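Long-range contact in CT009 (Chlamydia trachomatis, PDB 4GQM), which is of unknown function but carries a helix-turn-helix domain, so it probably binds DNA, and was crystallised as a sub-domain-swapped dimer: residues H8-R22 with L43-I55. Numbering follows the deposited sequence.
Sequences HKELLHLGEVFRSQR and LEAIEAGHLGKLI
E47 OE2 is held by two groups, R22 NE and the hydroxyl OH of Y67 of the second subunit. R22 grips the buried carboxylate side-on: NE reaches OE2 at 2.8 Å in a nearly straight bond (173°) while NH2 takes OE1. Each oxygen offers its syn lone pair, and the two flat groups lie within 19° of coplanar. R22 gets there by a bend at chi3; its NH1 makes a hydrogen bond to L27 O, which also fixes the guanidinium. Y67 of the second subunit also stacks its ring on F18, tying the salt bridge into the swapped dimer.

E47 is a knob among G15, F18, R19 and R22, its carboxylate reached by a chain extended beyond CG. E47 OE1 lies over a face of the R19 guanidinium, where no N-H points at it; R19 NH1 instead donates a hydrogen bond to E47 O at 3.0 Å, from above the carbonyl plane. A water links that same carbonyl to L12 O. Within the helix-turn-helix domain G15, lacking a side chain, lets the backbones touch, its CA 3.2 Å from I46 O and in a CA-H...O contact with E47 O. The axes of 8-22 and 43-48 come within 7.3 Å, their N-to-C directions 117° apart. Helix 40-48 ends at G49 in a Schellman motif, with G49 CA against L11 O at 3.4 Å.

Beyond this turn, L11 CD1 meets L51 CB at 3.7 Å, and L51 continues onto L100 and L103 of helix 83-104. H8 ND1 shares a water with G49 O and L51 N, while its NE2 is hydrogen-bonded to E104 OE2. Towards the other end, I46 CG2 lies obliquely against the F18 ring, 3.5 Å from F18 CD2.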
# COMPACT_ATOMS: atom_id res chain seq x y z
N HIS A 8 3.19 -10.29 -16.85
CA HIS A 8 4.49 -9.62 -16.81
C HIS A 8 4.72 -8.82 -18.09
O HIS A 8 5.29 -7.71 -18.07
CB HIS A 8 5.61 -10.60 -16.57
CG HIS A 8 5.53 -11.27 -15.24
ND1 HIS A 8 5.47 -10.58 -14.05
CD2 HIS A 8 5.46 -12.58 -14.94
CE1 HIS A 8 5.40 -11.46 -13.06
NE2 HIS A 8 5.40 -12.68 -13.57
N LYS A 9 4.26 -9.33 -19.24
CA LYS A 9 4.41 -8.61 -20.49
C LYS A 9 3.59 -7.32 -20.44
O LYS A 9 4.05 -6.25 -20.85
CB LYS A 9 3.98 -9.51 -21.66
CG LYS A 9 4.04 -8.88 -23.05
CD LYS A 9 3.51 -9.88 -24.10
CE LYS A 9 3.62 -9.38 -25.52
NZ LYS A 9 5.04 -9.14 -25.87
N GLU A 10 2.36 -7.40 -19.96
CA GLU A 10 1.54 -6.21 -19.82
C GLU A 10 2.18 -5.22 -18.86
O GLU A 10 2.15 -4.01 -19.11
CB GLU A 10 0.15 -6.50 -19.31
CG GLU A 10 -0.81 -7.07 -20.37
CD GLU A 10 -2.22 -7.15 -19.88
OE1 GLU A 10 -2.47 -6.88 -18.67
OE2 GLU A 10 -3.10 -7.52 -20.69
N LEU A 11 2.70 -5.68 -17.70
CA LEU A 11 3.28 -4.74 -16.73
C LEU A 11 4.46 -4.00 -17.34
O LEU A 11 4.64 -2.81 -17.08
CB LEU A 11 3.72 -5.48 -15.47
CG LEU A 11 2.58 -5.89 -14.56
CD1 LEU A 11 3.09 -6.84 -13.49
CD2 LEU A 11 1.91 -4.68 -13.90
N LEU A 12 5.28 -4.68 -18.13
CA LEU A 12 6.41 -3.99 -18.79
C LEU A 12 5.89 -2.91 -19.75
O LEU A 12 6.39 -1.79 -19.78
CB LEU A 12 7.28 -5.00 -19.56
CG LEU A 12 8.21 -5.90 -18.74
CD1 LEU A 12 8.85 -6.94 -19.65
CD2 LEU A 12 9.25 -5.05 -18.09
N HIS A 13 4.87 -3.24 -20.53
CA HIS A 13 4.31 -2.30 -21.48
C HIS A 13 3.70 -1.09 -20.76
O HIS A 13 3.92 0.05 -21.13
CB HIS A 13 3.27 -3.03 -22.33
CG HIS A 13 2.60 -2.13 -23.32
ND1 HIS A 13 1.39 -1.53 -23.07
CD2 HIS A 13 2.98 -1.72 -24.55
CE1 HIS A 13 1.04 -0.79 -24.11
NE2 HIS A 13 2.00 -0.88 -25.01
N LEU A 14 2.94 -1.37 -19.71
CA LEU A 14 2.31 -0.34 -18.94
C LEU A 14 3.38 0.59 -18.35
O LEU A 14 3.25 1.82 -18.36
CB LEU A 14 1.47 -1.01 -17.85
CG LEU A 14 0.73 -0.11 -16.91
CD1 LEU A 14 -0.17 0.84 -17.68
CD2 LEU A 14 -0.06 -0.99 -15.99
N GLY A 15 4.44 -0.00 -17.82
CA GLY A 15 5.51 0.81 -17.23
C GLY A 15 6.14 1.73 -18.25
O GLY A 15 6.48 2.87 -17.95
N GLU A 16 6.27 1.24 -19.48
CA GLU A 16 6.81 2.04 -20.56
C GLU A 16 5.87 3.15 -21.00
O GLU A 16 6.32 4.21 -21.39
CB GLU A 16 7.16 1.13 -21.72
CG GLU A 16 8.46 0.35 -21.49
CD GLU A 16 9.67 1.27 -21.32
OE1 GLU A 16 9.77 2.24 -22.11
OE2 GLU A 16 10.50 1.03 -20.42
N VAL A 17 4.56 2.93 -20.89
CA VAL A 17 3.59 4.00 -21.18
C VAL A 17 3.83 5.16 -20.18
O VAL A 17 3.92 6.33 -20.54
CB VAL A 17 2.14 3.52 -21.09
CG1 VAL A 17 1.18 4.70 -21.17
CG2 VAL A 17 1.82 2.54 -22.22
N PHE A 18 3.92 4.82 -18.89
CA PHE A 18 4.18 5.82 -17.86
C PHE A 18 5.51 6.53 -18.12
O PHE A 18 5.57 7.76 -18.13
CB PHE A 18 4.17 5.20 -16.46
CG PHE A 18 2.81 4.90 -15.93
CD1 PHE A 18 2.02 5.92 -15.43
CD2 PHE A 18 2.34 3.62 -15.82
CE1 PHE A 18 0.79 5.64 -14.89
CE2 PHE A 18 1.07 3.36 -15.27
CZ PHE A 18 0.31 4.36 -14.83
N ARG A 19 6.57 5.77 -18.33
CA ARG A 19 7.88 6.36 -18.52
C ARG A 19 7.89 7.28 -19.74
O ARG A 19 8.44 8.39 -19.69
CB ARG A 19 8.94 5.28 -18.66
CG ARG A 19 10.37 5.79 -18.82
CD ARG A 19 11.28 4.58 -19.27
NE ARG A 19 11.84 3.77 -18.20
CZ ARG A 19 11.40 2.58 -17.74
NH1 ARG A 19 10.30 1.96 -18.20
NH2 ARG A 19 12.10 2.01 -16.77
N SER A 20 7.30 6.86 -20.85
CA SER A 20 7.26 7.66 -22.06
C SER A 20 6.58 8.99 -21.82
O SER A 20 7.05 10.05 -22.28
CB SER A 20 6.51 6.93 -23.16
OG SER A 20 7.25 5.82 -23.61
N GLN A 21 5.45 8.96 -21.13
CA GLN A 21 4.71 10.18 -20.86
C GLN A 21 5.45 11.11 -19.91
O GLN A 21 5.48 12.33 -20.10
CB GLN A 21 3.30 9.86 -20.34
CG GLN A 21 2.41 9.20 -21.38
CD GLN A 21 2.20 10.10 -22.56
OE1 GLN A 21 1.68 11.20 -22.40
NE2 GLN A 21 2.60 9.65 -23.76
N ARG A 22 6.09 10.54 -18.90
CA ARG A 22 6.93 11.33 -18.01
C ARG A 22 8.09 12.00 -18.76
O ARG A 22 8.38 13.18 -18.56
CB ARG A 22 7.47 10.43 -16.87
CG ARG A 22 8.37 11.18 -15.92
CD ARG A 22 8.92 10.35 -14.81
NE ARG A 22 9.62 9.15 -15.23
CZ ARG A 22 10.90 9.11 -15.61
NH1 ARG A 22 11.63 10.23 -15.70
NH2 ARG A 22 11.44 7.94 -15.90
N LEU A 43 6.87 4.40 -7.72
CA LEU A 43 6.98 4.89 -9.08
C LEU A 43 7.98 4.06 -9.87
O LEU A 43 7.74 3.75 -11.04
CB LEU A 43 7.37 6.38 -9.08
CG LEU A 43 6.36 7.32 -8.46
CD1 LEU A 43 6.95 8.69 -8.27
CD2 LEU A 43 5.06 7.39 -9.29
N GLU A 44 9.12 3.74 -9.27
CA GLU A 44 10.13 2.95 -9.93
C GLU A 44 9.56 1.58 -10.27
O GLU A 44 9.81 1.06 -11.37
CB GLU A 44 11.37 2.78 -9.04
CG GLU A 44 12.15 4.06 -8.86
CD GLU A 44 13.27 3.95 -7.85
OE1 GLU A 44 13.32 2.98 -7.08
OE2 GLU A 44 14.12 4.87 -7.80
N ALA A 45 8.83 0.97 -9.35
CA ALA A 45 8.28 -0.36 -9.57
C ALA A 45 7.23 -0.35 -10.69
O ALA A 45 7.14 -1.31 -11.46
CB ALA A 45 7.69 -0.90 -8.27
N ILE A 46 6.43 0.70 -10.74
CA ILE A 46 5.47 0.86 -11.83
C ILE A 46 6.21 0.94 -13.17
O ILE A 46 5.89 0.22 -14.12
CB ILE A 46 4.61 2.11 -11.63
CG1 ILE A 46 3.64 1.91 -10.47
CG2 ILE A 46 3.83 2.45 -12.93
CD1 ILE A 46 2.97 3.17 -10.03
N GLU A 47 7.22 1.80 -13.27
CA GLU A 47 7.90 1.96 -14.56
C GLU A 47 8.65 0.71 -14.96
O GLU A 47 8.75 0.41 -16.16
CB GLU A 47 8.78 3.20 -14.58
CG GLU A 47 7.99 4.48 -14.55
CD GLU A 47 8.77 5.71 -14.93
OE1 GLU A 47 10.00 5.62 -15.13
OE2 GLU A 47 8.12 6.78 -15.07
N ALA A 48 9.15 -0.06 -14.00
CA ALA A 48 9.87 -1.30 -14.28
C ALA A 48 8.93 -2.46 -14.53
O ALA A 48 9.37 -3.53 -14.93
CB ALA A 48 10.76 -1.64 -13.10
N GLY A 49 7.66 -2.29 -14.23
CA GLY A 49 6.69 -3.38 -14.37
C GLY A 49 6.97 -4.53 -13.45
O GLY A 49 6.82 -5.70 -13.81
N HIS A 50 7.35 -4.23 -12.19
CA HIS A 50 7.78 -5.26 -11.26
C HIS A 50 6.66 -5.64 -10.29
O HIS A 50 6.40 -4.94 -9.30
CB HIS A 50 9.04 -4.80 -10.54
CG HIS A 50 9.75 -5.93 -9.88
ND1 HIS A 50 9.22 -6.63 -8.82
CD2 HIS A 50 10.94 -6.50 -10.16
CE1 HIS A 50 10.05 -7.59 -8.47
NE2 HIS A 50 11.11 -7.53 -9.27
N LEU A 51 6.00 -6.75 -10.55
CA LEU A 51 4.85 -7.17 -9.76
C LEU A 51 5.20 -7.37 -8.30
O LEU A 51 4.45 -6.94 -7.41
CB LEU A 51 4.23 -8.46 -10.31
CG LEU A 51 2.94 -8.90 -9.65
CD1 LEU A 51 1.83 -7.88 -9.77
CD2 LEU A 51 2.47 -10.27 -10.18
N GLY A 52 6.27 -8.08 -8.02
CA GLY A 52 6.66 -8.34 -6.65
C GLY A 52 6.86 -7.07 -5.87
O GLY A 52 6.43 -6.98 -4.70
N LYS A 53 7.54 -6.09 -6.42
CA LYS A 53 7.75 -4.86 -5.70
C LYS A 53 6.46 -4.12 -5.45
O LYS A 53 6.37 -3.34 -4.49
CB LYS A 53 8.77 -3.96 -6.42
CG LYS A 53 10.18 -4.46 -6.34
CD LYS A 53 11.13 -3.66 -7.23
CE LYS A 53 12.48 -4.36 -7.26
NZ LYS A 53 13.50 -3.67 -8.05
N LEU A 54 5.47 -4.30 -6.33
CA LEU A 54 4.18 -3.64 -6.17
C LEU A 54 3.26 -4.30 -5.16
O LEU A 54 2.53 -3.61 -4.45
CB LEU A 54 3.50 -3.58 -7.54
CG LEU A 54 4.14 -2.68 -8.59
CD1 LEU A 54 3.56 -2.90 -9.99
CD2 LEU A 54 4.02 -1.22 -8.19
N ILE A 55 3.24 -5.63 -5.14
CA ILE A 55 2.28 -6.42 -4.35
C ILE A 55 2.81 -6.95 -3.03
O ILE A 55 2.04 -7.22 -2.12
CB ILE A 55 1.84 -7.66 -5.16
CG1 ILE A 55 1.05 -7.25 -6.41
CG2 ILE A 55 1.02 -8.63 -4.30
CD1 ILE A 55 -0.26 -6.51 -6.08
O HOH W 1 6.63 -8.37 -12.91
O HOH W 2 7.07 -7.48 -15.87
O HOH W 3 3.70 -1.54 -14.55
O HOH W 4 8.68 -1.44 -18.17